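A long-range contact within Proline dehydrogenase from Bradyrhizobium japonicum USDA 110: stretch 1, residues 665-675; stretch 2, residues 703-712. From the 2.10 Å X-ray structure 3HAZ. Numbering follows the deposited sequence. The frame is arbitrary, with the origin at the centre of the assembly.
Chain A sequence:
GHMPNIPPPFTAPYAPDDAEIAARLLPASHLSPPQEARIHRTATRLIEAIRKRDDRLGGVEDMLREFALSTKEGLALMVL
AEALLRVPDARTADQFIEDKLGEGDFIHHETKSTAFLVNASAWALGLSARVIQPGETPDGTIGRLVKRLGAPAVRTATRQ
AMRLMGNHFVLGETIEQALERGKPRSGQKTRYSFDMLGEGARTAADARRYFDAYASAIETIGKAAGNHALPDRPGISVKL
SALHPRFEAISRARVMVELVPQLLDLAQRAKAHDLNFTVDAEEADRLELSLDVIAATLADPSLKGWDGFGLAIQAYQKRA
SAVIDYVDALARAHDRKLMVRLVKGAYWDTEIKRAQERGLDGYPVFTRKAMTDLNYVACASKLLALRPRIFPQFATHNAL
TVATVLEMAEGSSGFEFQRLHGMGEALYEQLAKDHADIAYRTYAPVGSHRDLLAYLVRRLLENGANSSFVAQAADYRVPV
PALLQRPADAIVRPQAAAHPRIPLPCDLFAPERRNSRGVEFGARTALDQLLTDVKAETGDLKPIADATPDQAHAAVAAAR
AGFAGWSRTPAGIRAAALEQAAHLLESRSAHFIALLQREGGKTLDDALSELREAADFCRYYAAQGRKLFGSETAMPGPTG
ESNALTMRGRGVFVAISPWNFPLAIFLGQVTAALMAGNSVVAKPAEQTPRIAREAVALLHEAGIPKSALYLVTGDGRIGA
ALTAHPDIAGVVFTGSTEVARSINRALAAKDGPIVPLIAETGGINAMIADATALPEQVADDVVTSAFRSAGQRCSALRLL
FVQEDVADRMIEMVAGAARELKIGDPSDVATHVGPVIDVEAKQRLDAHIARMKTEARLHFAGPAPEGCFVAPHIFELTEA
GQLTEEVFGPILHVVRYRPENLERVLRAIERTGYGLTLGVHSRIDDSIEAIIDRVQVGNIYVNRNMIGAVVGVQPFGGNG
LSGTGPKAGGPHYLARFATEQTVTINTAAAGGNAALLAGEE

Stretch 1 (665-675) IFLGQVTAALM
Stretch 2, residues 703-712: GIPKSALYLV

Residues 665-675 form a continuous α-helix, entered from earlier in the chain, with phi/psi near -63/-45 and i-to-i+4 hydrogen bonds from Gln669 N to Ile665 O (3.1 Å) through Met675 N to Thr671 O (2.8 Å). The second stretch leaves a helix at Gly703, whose phi of 129° closes a Schellman motif and would jam a CB against the preceding carbonyl. Ile704 and Pro705 are extended (-75/121, -59/143); Ala708 N then bonds to Pro705 O at 2.9 Å, and strand 709-711 follows. Helix and strand run nearly antiparallel, at 150°, their axes 11.2 Å apart at closest approach. The register is set by Leu674 and Ala708, with CA atoms 7.8 Å apart.

No hydrogen bond crosses the gap; the contact is apolar packing that buries 256 Å². Phe666, Val670 and Leu674, spaced four residues apart, put one side chain per turn on the same helix face, each CA-to-CB bond pointing toward the second stretch. Leu674 (m, t) is the main bump, with 82 Å² covered. It enters a hollow lined by Ile704, Ala708 and Leu709: CD1 lies 4.0 Å from Ile704 CG2 (Ile704 m, m) and 4.5 Å from Leu709 CD2, while CD2 lies 3.7 Å from Ala708 O and 4.3 Å from Ala708 CB. Ala708 thus presents its carbonyl O and its CB to the same leucine methyl, so that backbone and side chain together line this part of the hollow.

One turn back, Val670 (t) brings CG1 within 3.7 Å of Leu709 CD1; Leu709 (t, p) thus touches two helical turns. At Phe666 (t, chi2 85°), CZ meets Leu711 CD1 at 3.9 Å, obliquely to the ring. Leu711 starts sideways, but its t, p rotamer brings its end nearer, and the long phenylalanine spans the remaining distance. Tyr710, between the two strand leucines, makes no contact with the helix.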

# COMPACT_ATOMS: atom_id res chain seq x y z
N ILE A 665 17.48 -7.58 -39.36
CA ILE A 665 17.66 -6.14 -39.52
C ILE A 665 16.63 -5.62 -40.50
O ILE A 665 16.09 -4.53 -40.34
CB ILE A 665 19.08 -5.80 -40.00
CG1 ILE A 665 20.06 -5.95 -38.84
CG2 ILE A 665 19.14 -4.38 -40.56
CD1 ILE A 665 21.47 -5.55 -39.19
N PHE A 666 16.36 -6.42 -41.53
CA PHE A 666 15.29 -6.11 -42.46
C PHE A 666 13.98 -5.87 -41.71
O PHE A 666 13.36 -4.82 -41.86
CB PHE A 666 15.10 -7.23 -43.49
CG PHE A 666 13.93 -7.01 -44.40
CD1 PHE A 666 14.05 -6.23 -45.54
CD2 PHE A 666 12.68 -7.55 -44.10
CE1 PHE A 666 12.96 -6.00 -46.38
CE2 PHE A 666 11.59 -7.33 -44.93
CZ PHE A 666 11.73 -6.56 -46.07
N LEU A 667 13.58 -6.85 -40.90
CA LEU A 667 12.32 -6.78 -40.17
C LEU A 667 12.35 -5.78 -39.02
O LEU A 667 11.34 -5.14 -38.73
CB LEU A 667 11.92 -8.17 -39.64
CG LEU A 667 11.25 -9.08 -40.66
CD1 LEU A 667 10.91 -10.43 -40.04
CD2 LEU A 667 10.00 -8.40 -41.20
N GLY A 668 13.49 -5.66 -38.36
CA GLY A 668 13.64 -4.70 -37.28
C GLY A 668 13.29 -3.30 -37.76
O GLY A 668 12.44 -2.63 -37.19
N GLN A 669 13.94 -2.87 -38.84
CA GLN A 669 13.72 -1.53 -39.38
C GLN A 669 12.29 -1.37 -39.87
O GLN A 669 11.67 -0.34 -39.64
CB GLN A 669 14.71 -1.26 -40.52
CG GLN A 669 16.16 -1.33 -40.09
CD GLN A 669 17.11 -0.82 -41.15
OE1 GLN A 669 18.04 -0.08 -40.85
NE2 GLN A 669 16.88 -1.21 -42.40
N VAL A 670 11.78 -2.39 -40.55
CA VAL A 670 10.45 -2.31 -41.16
C VAL A 670 9.33 -2.24 -40.12
O VAL A 670 8.47 -1.36 -40.19
CB VAL A 670 10.22 -3.46 -42.14
CG1 VAL A 670 8.74 -3.52 -42.55
CG2 VAL A 670 11.10 -3.29 -43.37
N THR A 671 9.36 -3.15 -39.15
CA THR A 671 8.34 -3.20 -38.11
C THR A 671 8.39 -1.99 -37.18
O THR A 671 7.37 -1.57 -36.65
CB THR A 671 8.42 -4.50 -37.26
OG1 THR A 671 9.70 -4.59 -36.63
CG2 THR A 671 8.18 -5.73 -38.13
N ALA A 672 9.58 -1.42 -36.98
CA ALA A 672 9.68 -0.20 -36.19
C ALA A 672 8.91 0.93 -36.86
O ALA A 672 8.09 1.58 -36.23
CB ALA A 672 11.13 0.19 -36.01
N ALA A 673 9.20 1.16 -38.14
CA ALA A 673 8.53 2.20 -38.93
C ALA A 673 7.02 1.98 -38.96
O ALA A 673 6.24 2.90 -38.71
CB ALA A 673 9.10 2.22 -40.35
N LEU A 674 6.62 0.75 -39.26
CA LEU A 674 5.22 0.36 -39.24
C LEU A 674 4.57 0.60 -37.88
O LEU A 674 3.46 1.14 -37.79
CB LEU A 674 5.06 -1.11 -39.63
CG LEU A 674 5.28 -1.48 -41.09
CD1 LEU A 674 5.34 -3.00 -41.25
CD2 LEU A 674 4.18 -0.87 -41.99
N MET A 675 5.26 0.19 -36.81
CA MET A 675 4.69 0.34 -35.47
C MET A 675 4.42 1.80 -35.13
O MET A 675 3.44 2.13 -34.46
CB MET A 675 5.58 -0.31 -34.40
CG MET A 675 4.97 -0.28 -33.00
SD MET A 675 3.48 -1.30 -32.85
CE MET A 675 2.41 -0.17 -31.95
N GLY A 703 -1.07 -9.26 -40.68
CA GLY A 703 -2.01 -8.18 -40.47
C GLY A 703 -1.58 -6.82 -40.98
O GLY A 703 -2.32 -5.85 -40.86
N ILE A 704 -0.38 -6.74 -41.54
CA ILE A 704 0.05 -5.50 -42.18
C ILE A 704 -0.65 -5.35 -43.54
O ILE A 704 -0.52 -6.21 -44.40
CB ILE A 704 1.58 -5.47 -42.40
CG1 ILE A 704 2.31 -5.72 -41.08
CG2 ILE A 704 1.99 -4.14 -43.01
CD1 ILE A 704 1.96 -4.73 -39.99
N PRO A 705 -1.40 -4.25 -43.71
CA PRO A 705 -2.11 -4.01 -44.98
C PRO A 705 -1.17 -3.93 -46.18
O PRO A 705 -0.06 -3.40 -46.07
CB PRO A 705 -2.79 -2.66 -44.75
CG PRO A 705 -2.94 -2.56 -43.26
CD PRO A 705 -1.72 -3.23 -42.70
N LYS A 706 -1.62 -4.46 -47.31
CA LYS A 706 -0.85 -4.39 -48.55
C LYS A 706 -0.50 -2.95 -48.90
O LYS A 706 0.51 -2.69 -49.54
CB LYS A 706 -1.63 -5.02 -49.71
CG LYS A 706 -1.96 -6.50 -49.56
CD LYS A 706 -0.71 -7.35 -49.59
CE LYS A 706 -1.02 -8.78 -50.01
NZ LYS A 706 -1.16 -8.90 -51.49
N SER A 707 -1.36 -2.01 -48.49
CA SER A 707 -1.16 -0.60 -48.80
C SER A 707 -0.17 0.09 -47.87
O SER A 707 0.20 1.24 -48.10
CB SER A 707 -2.50 0.14 -48.79
OG SER A 707 -3.17 -0.07 -47.57
N ALA A 708 0.27 -0.61 -46.83
CA ALA A 708 1.18 -0.03 -45.85
C ALA A 708 2.63 -0.47 -46.04
O ALA A 708 3.55 0.12 -45.47
CB ALA A 708 0.72 -0.37 -44.43
N LEU A 709 2.85 -1.50 -46.86
CA LEU A 709 4.18 -2.10 -46.99
C LEU A 709 4.46 -2.62 -48.39
O LEU A 709 3.79 -3.52 -48.87
CB LEU A 709 4.34 -3.24 -45.98
CG LEU A 709 5.64 -4.06 -46.06
CD1 LEU A 709 6.85 -3.19 -45.75
CD2 LEU A 709 5.58 -5.26 -45.12
N TYR A 710 5.48 -2.05 -49.04
CA TYR A 710 5.88 -2.48 -50.38
C TYR A 710 7.35 -2.86 -50.45
O TYR A 710 8.21 -2.19 -49.89
CB TYR A 710 5.58 -1.38 -51.41
CG TYR A 710 4.11 -1.09 -51.56
CD1 TYR A 710 3.45 -0.28 -50.63
CD2 TYR A 710 3.37 -1.62 -52.60
CE1 TYR A 710 2.10 -0.01 -50.76
CE2 TYR A 710 2.01 -1.36 -52.73
CZ TYR A 710 1.39 -0.55 -51.80
OH TYR A 710 0.04 -0.28 -51.91
N LEU A 711 7.63 -3.96 -51.15
CA LEU A 711 9.00 -4.38 -51.39
C LEU A 711 9.45 -3.96 -52.78
O LEU A 711 8.79 -4.26 -53.77
CB LEU A 711 9.13 -5.90 -51.26
CG LEU A 711 10.57 -6.40 -51.25
CD1 LEU A 711 11.20 -6.15 -49.89
CD2 LEU A 711 10.63 -7.88 -51.61
N VAL A 712 10.57 -3.25 -52.85
CA VAL A 712 11.19 -2.90 -54.12
C VAL A 712 12.61 -3.44 -54.14
O VAL A 712 13.43 -3.07 -53.30
CB VAL A 712 11.23 -1.38 -54.32
CG1 VAL A 712 12.06 -1.03 -55.54
CG2 VAL A 712 9.82 -0.82 -54.45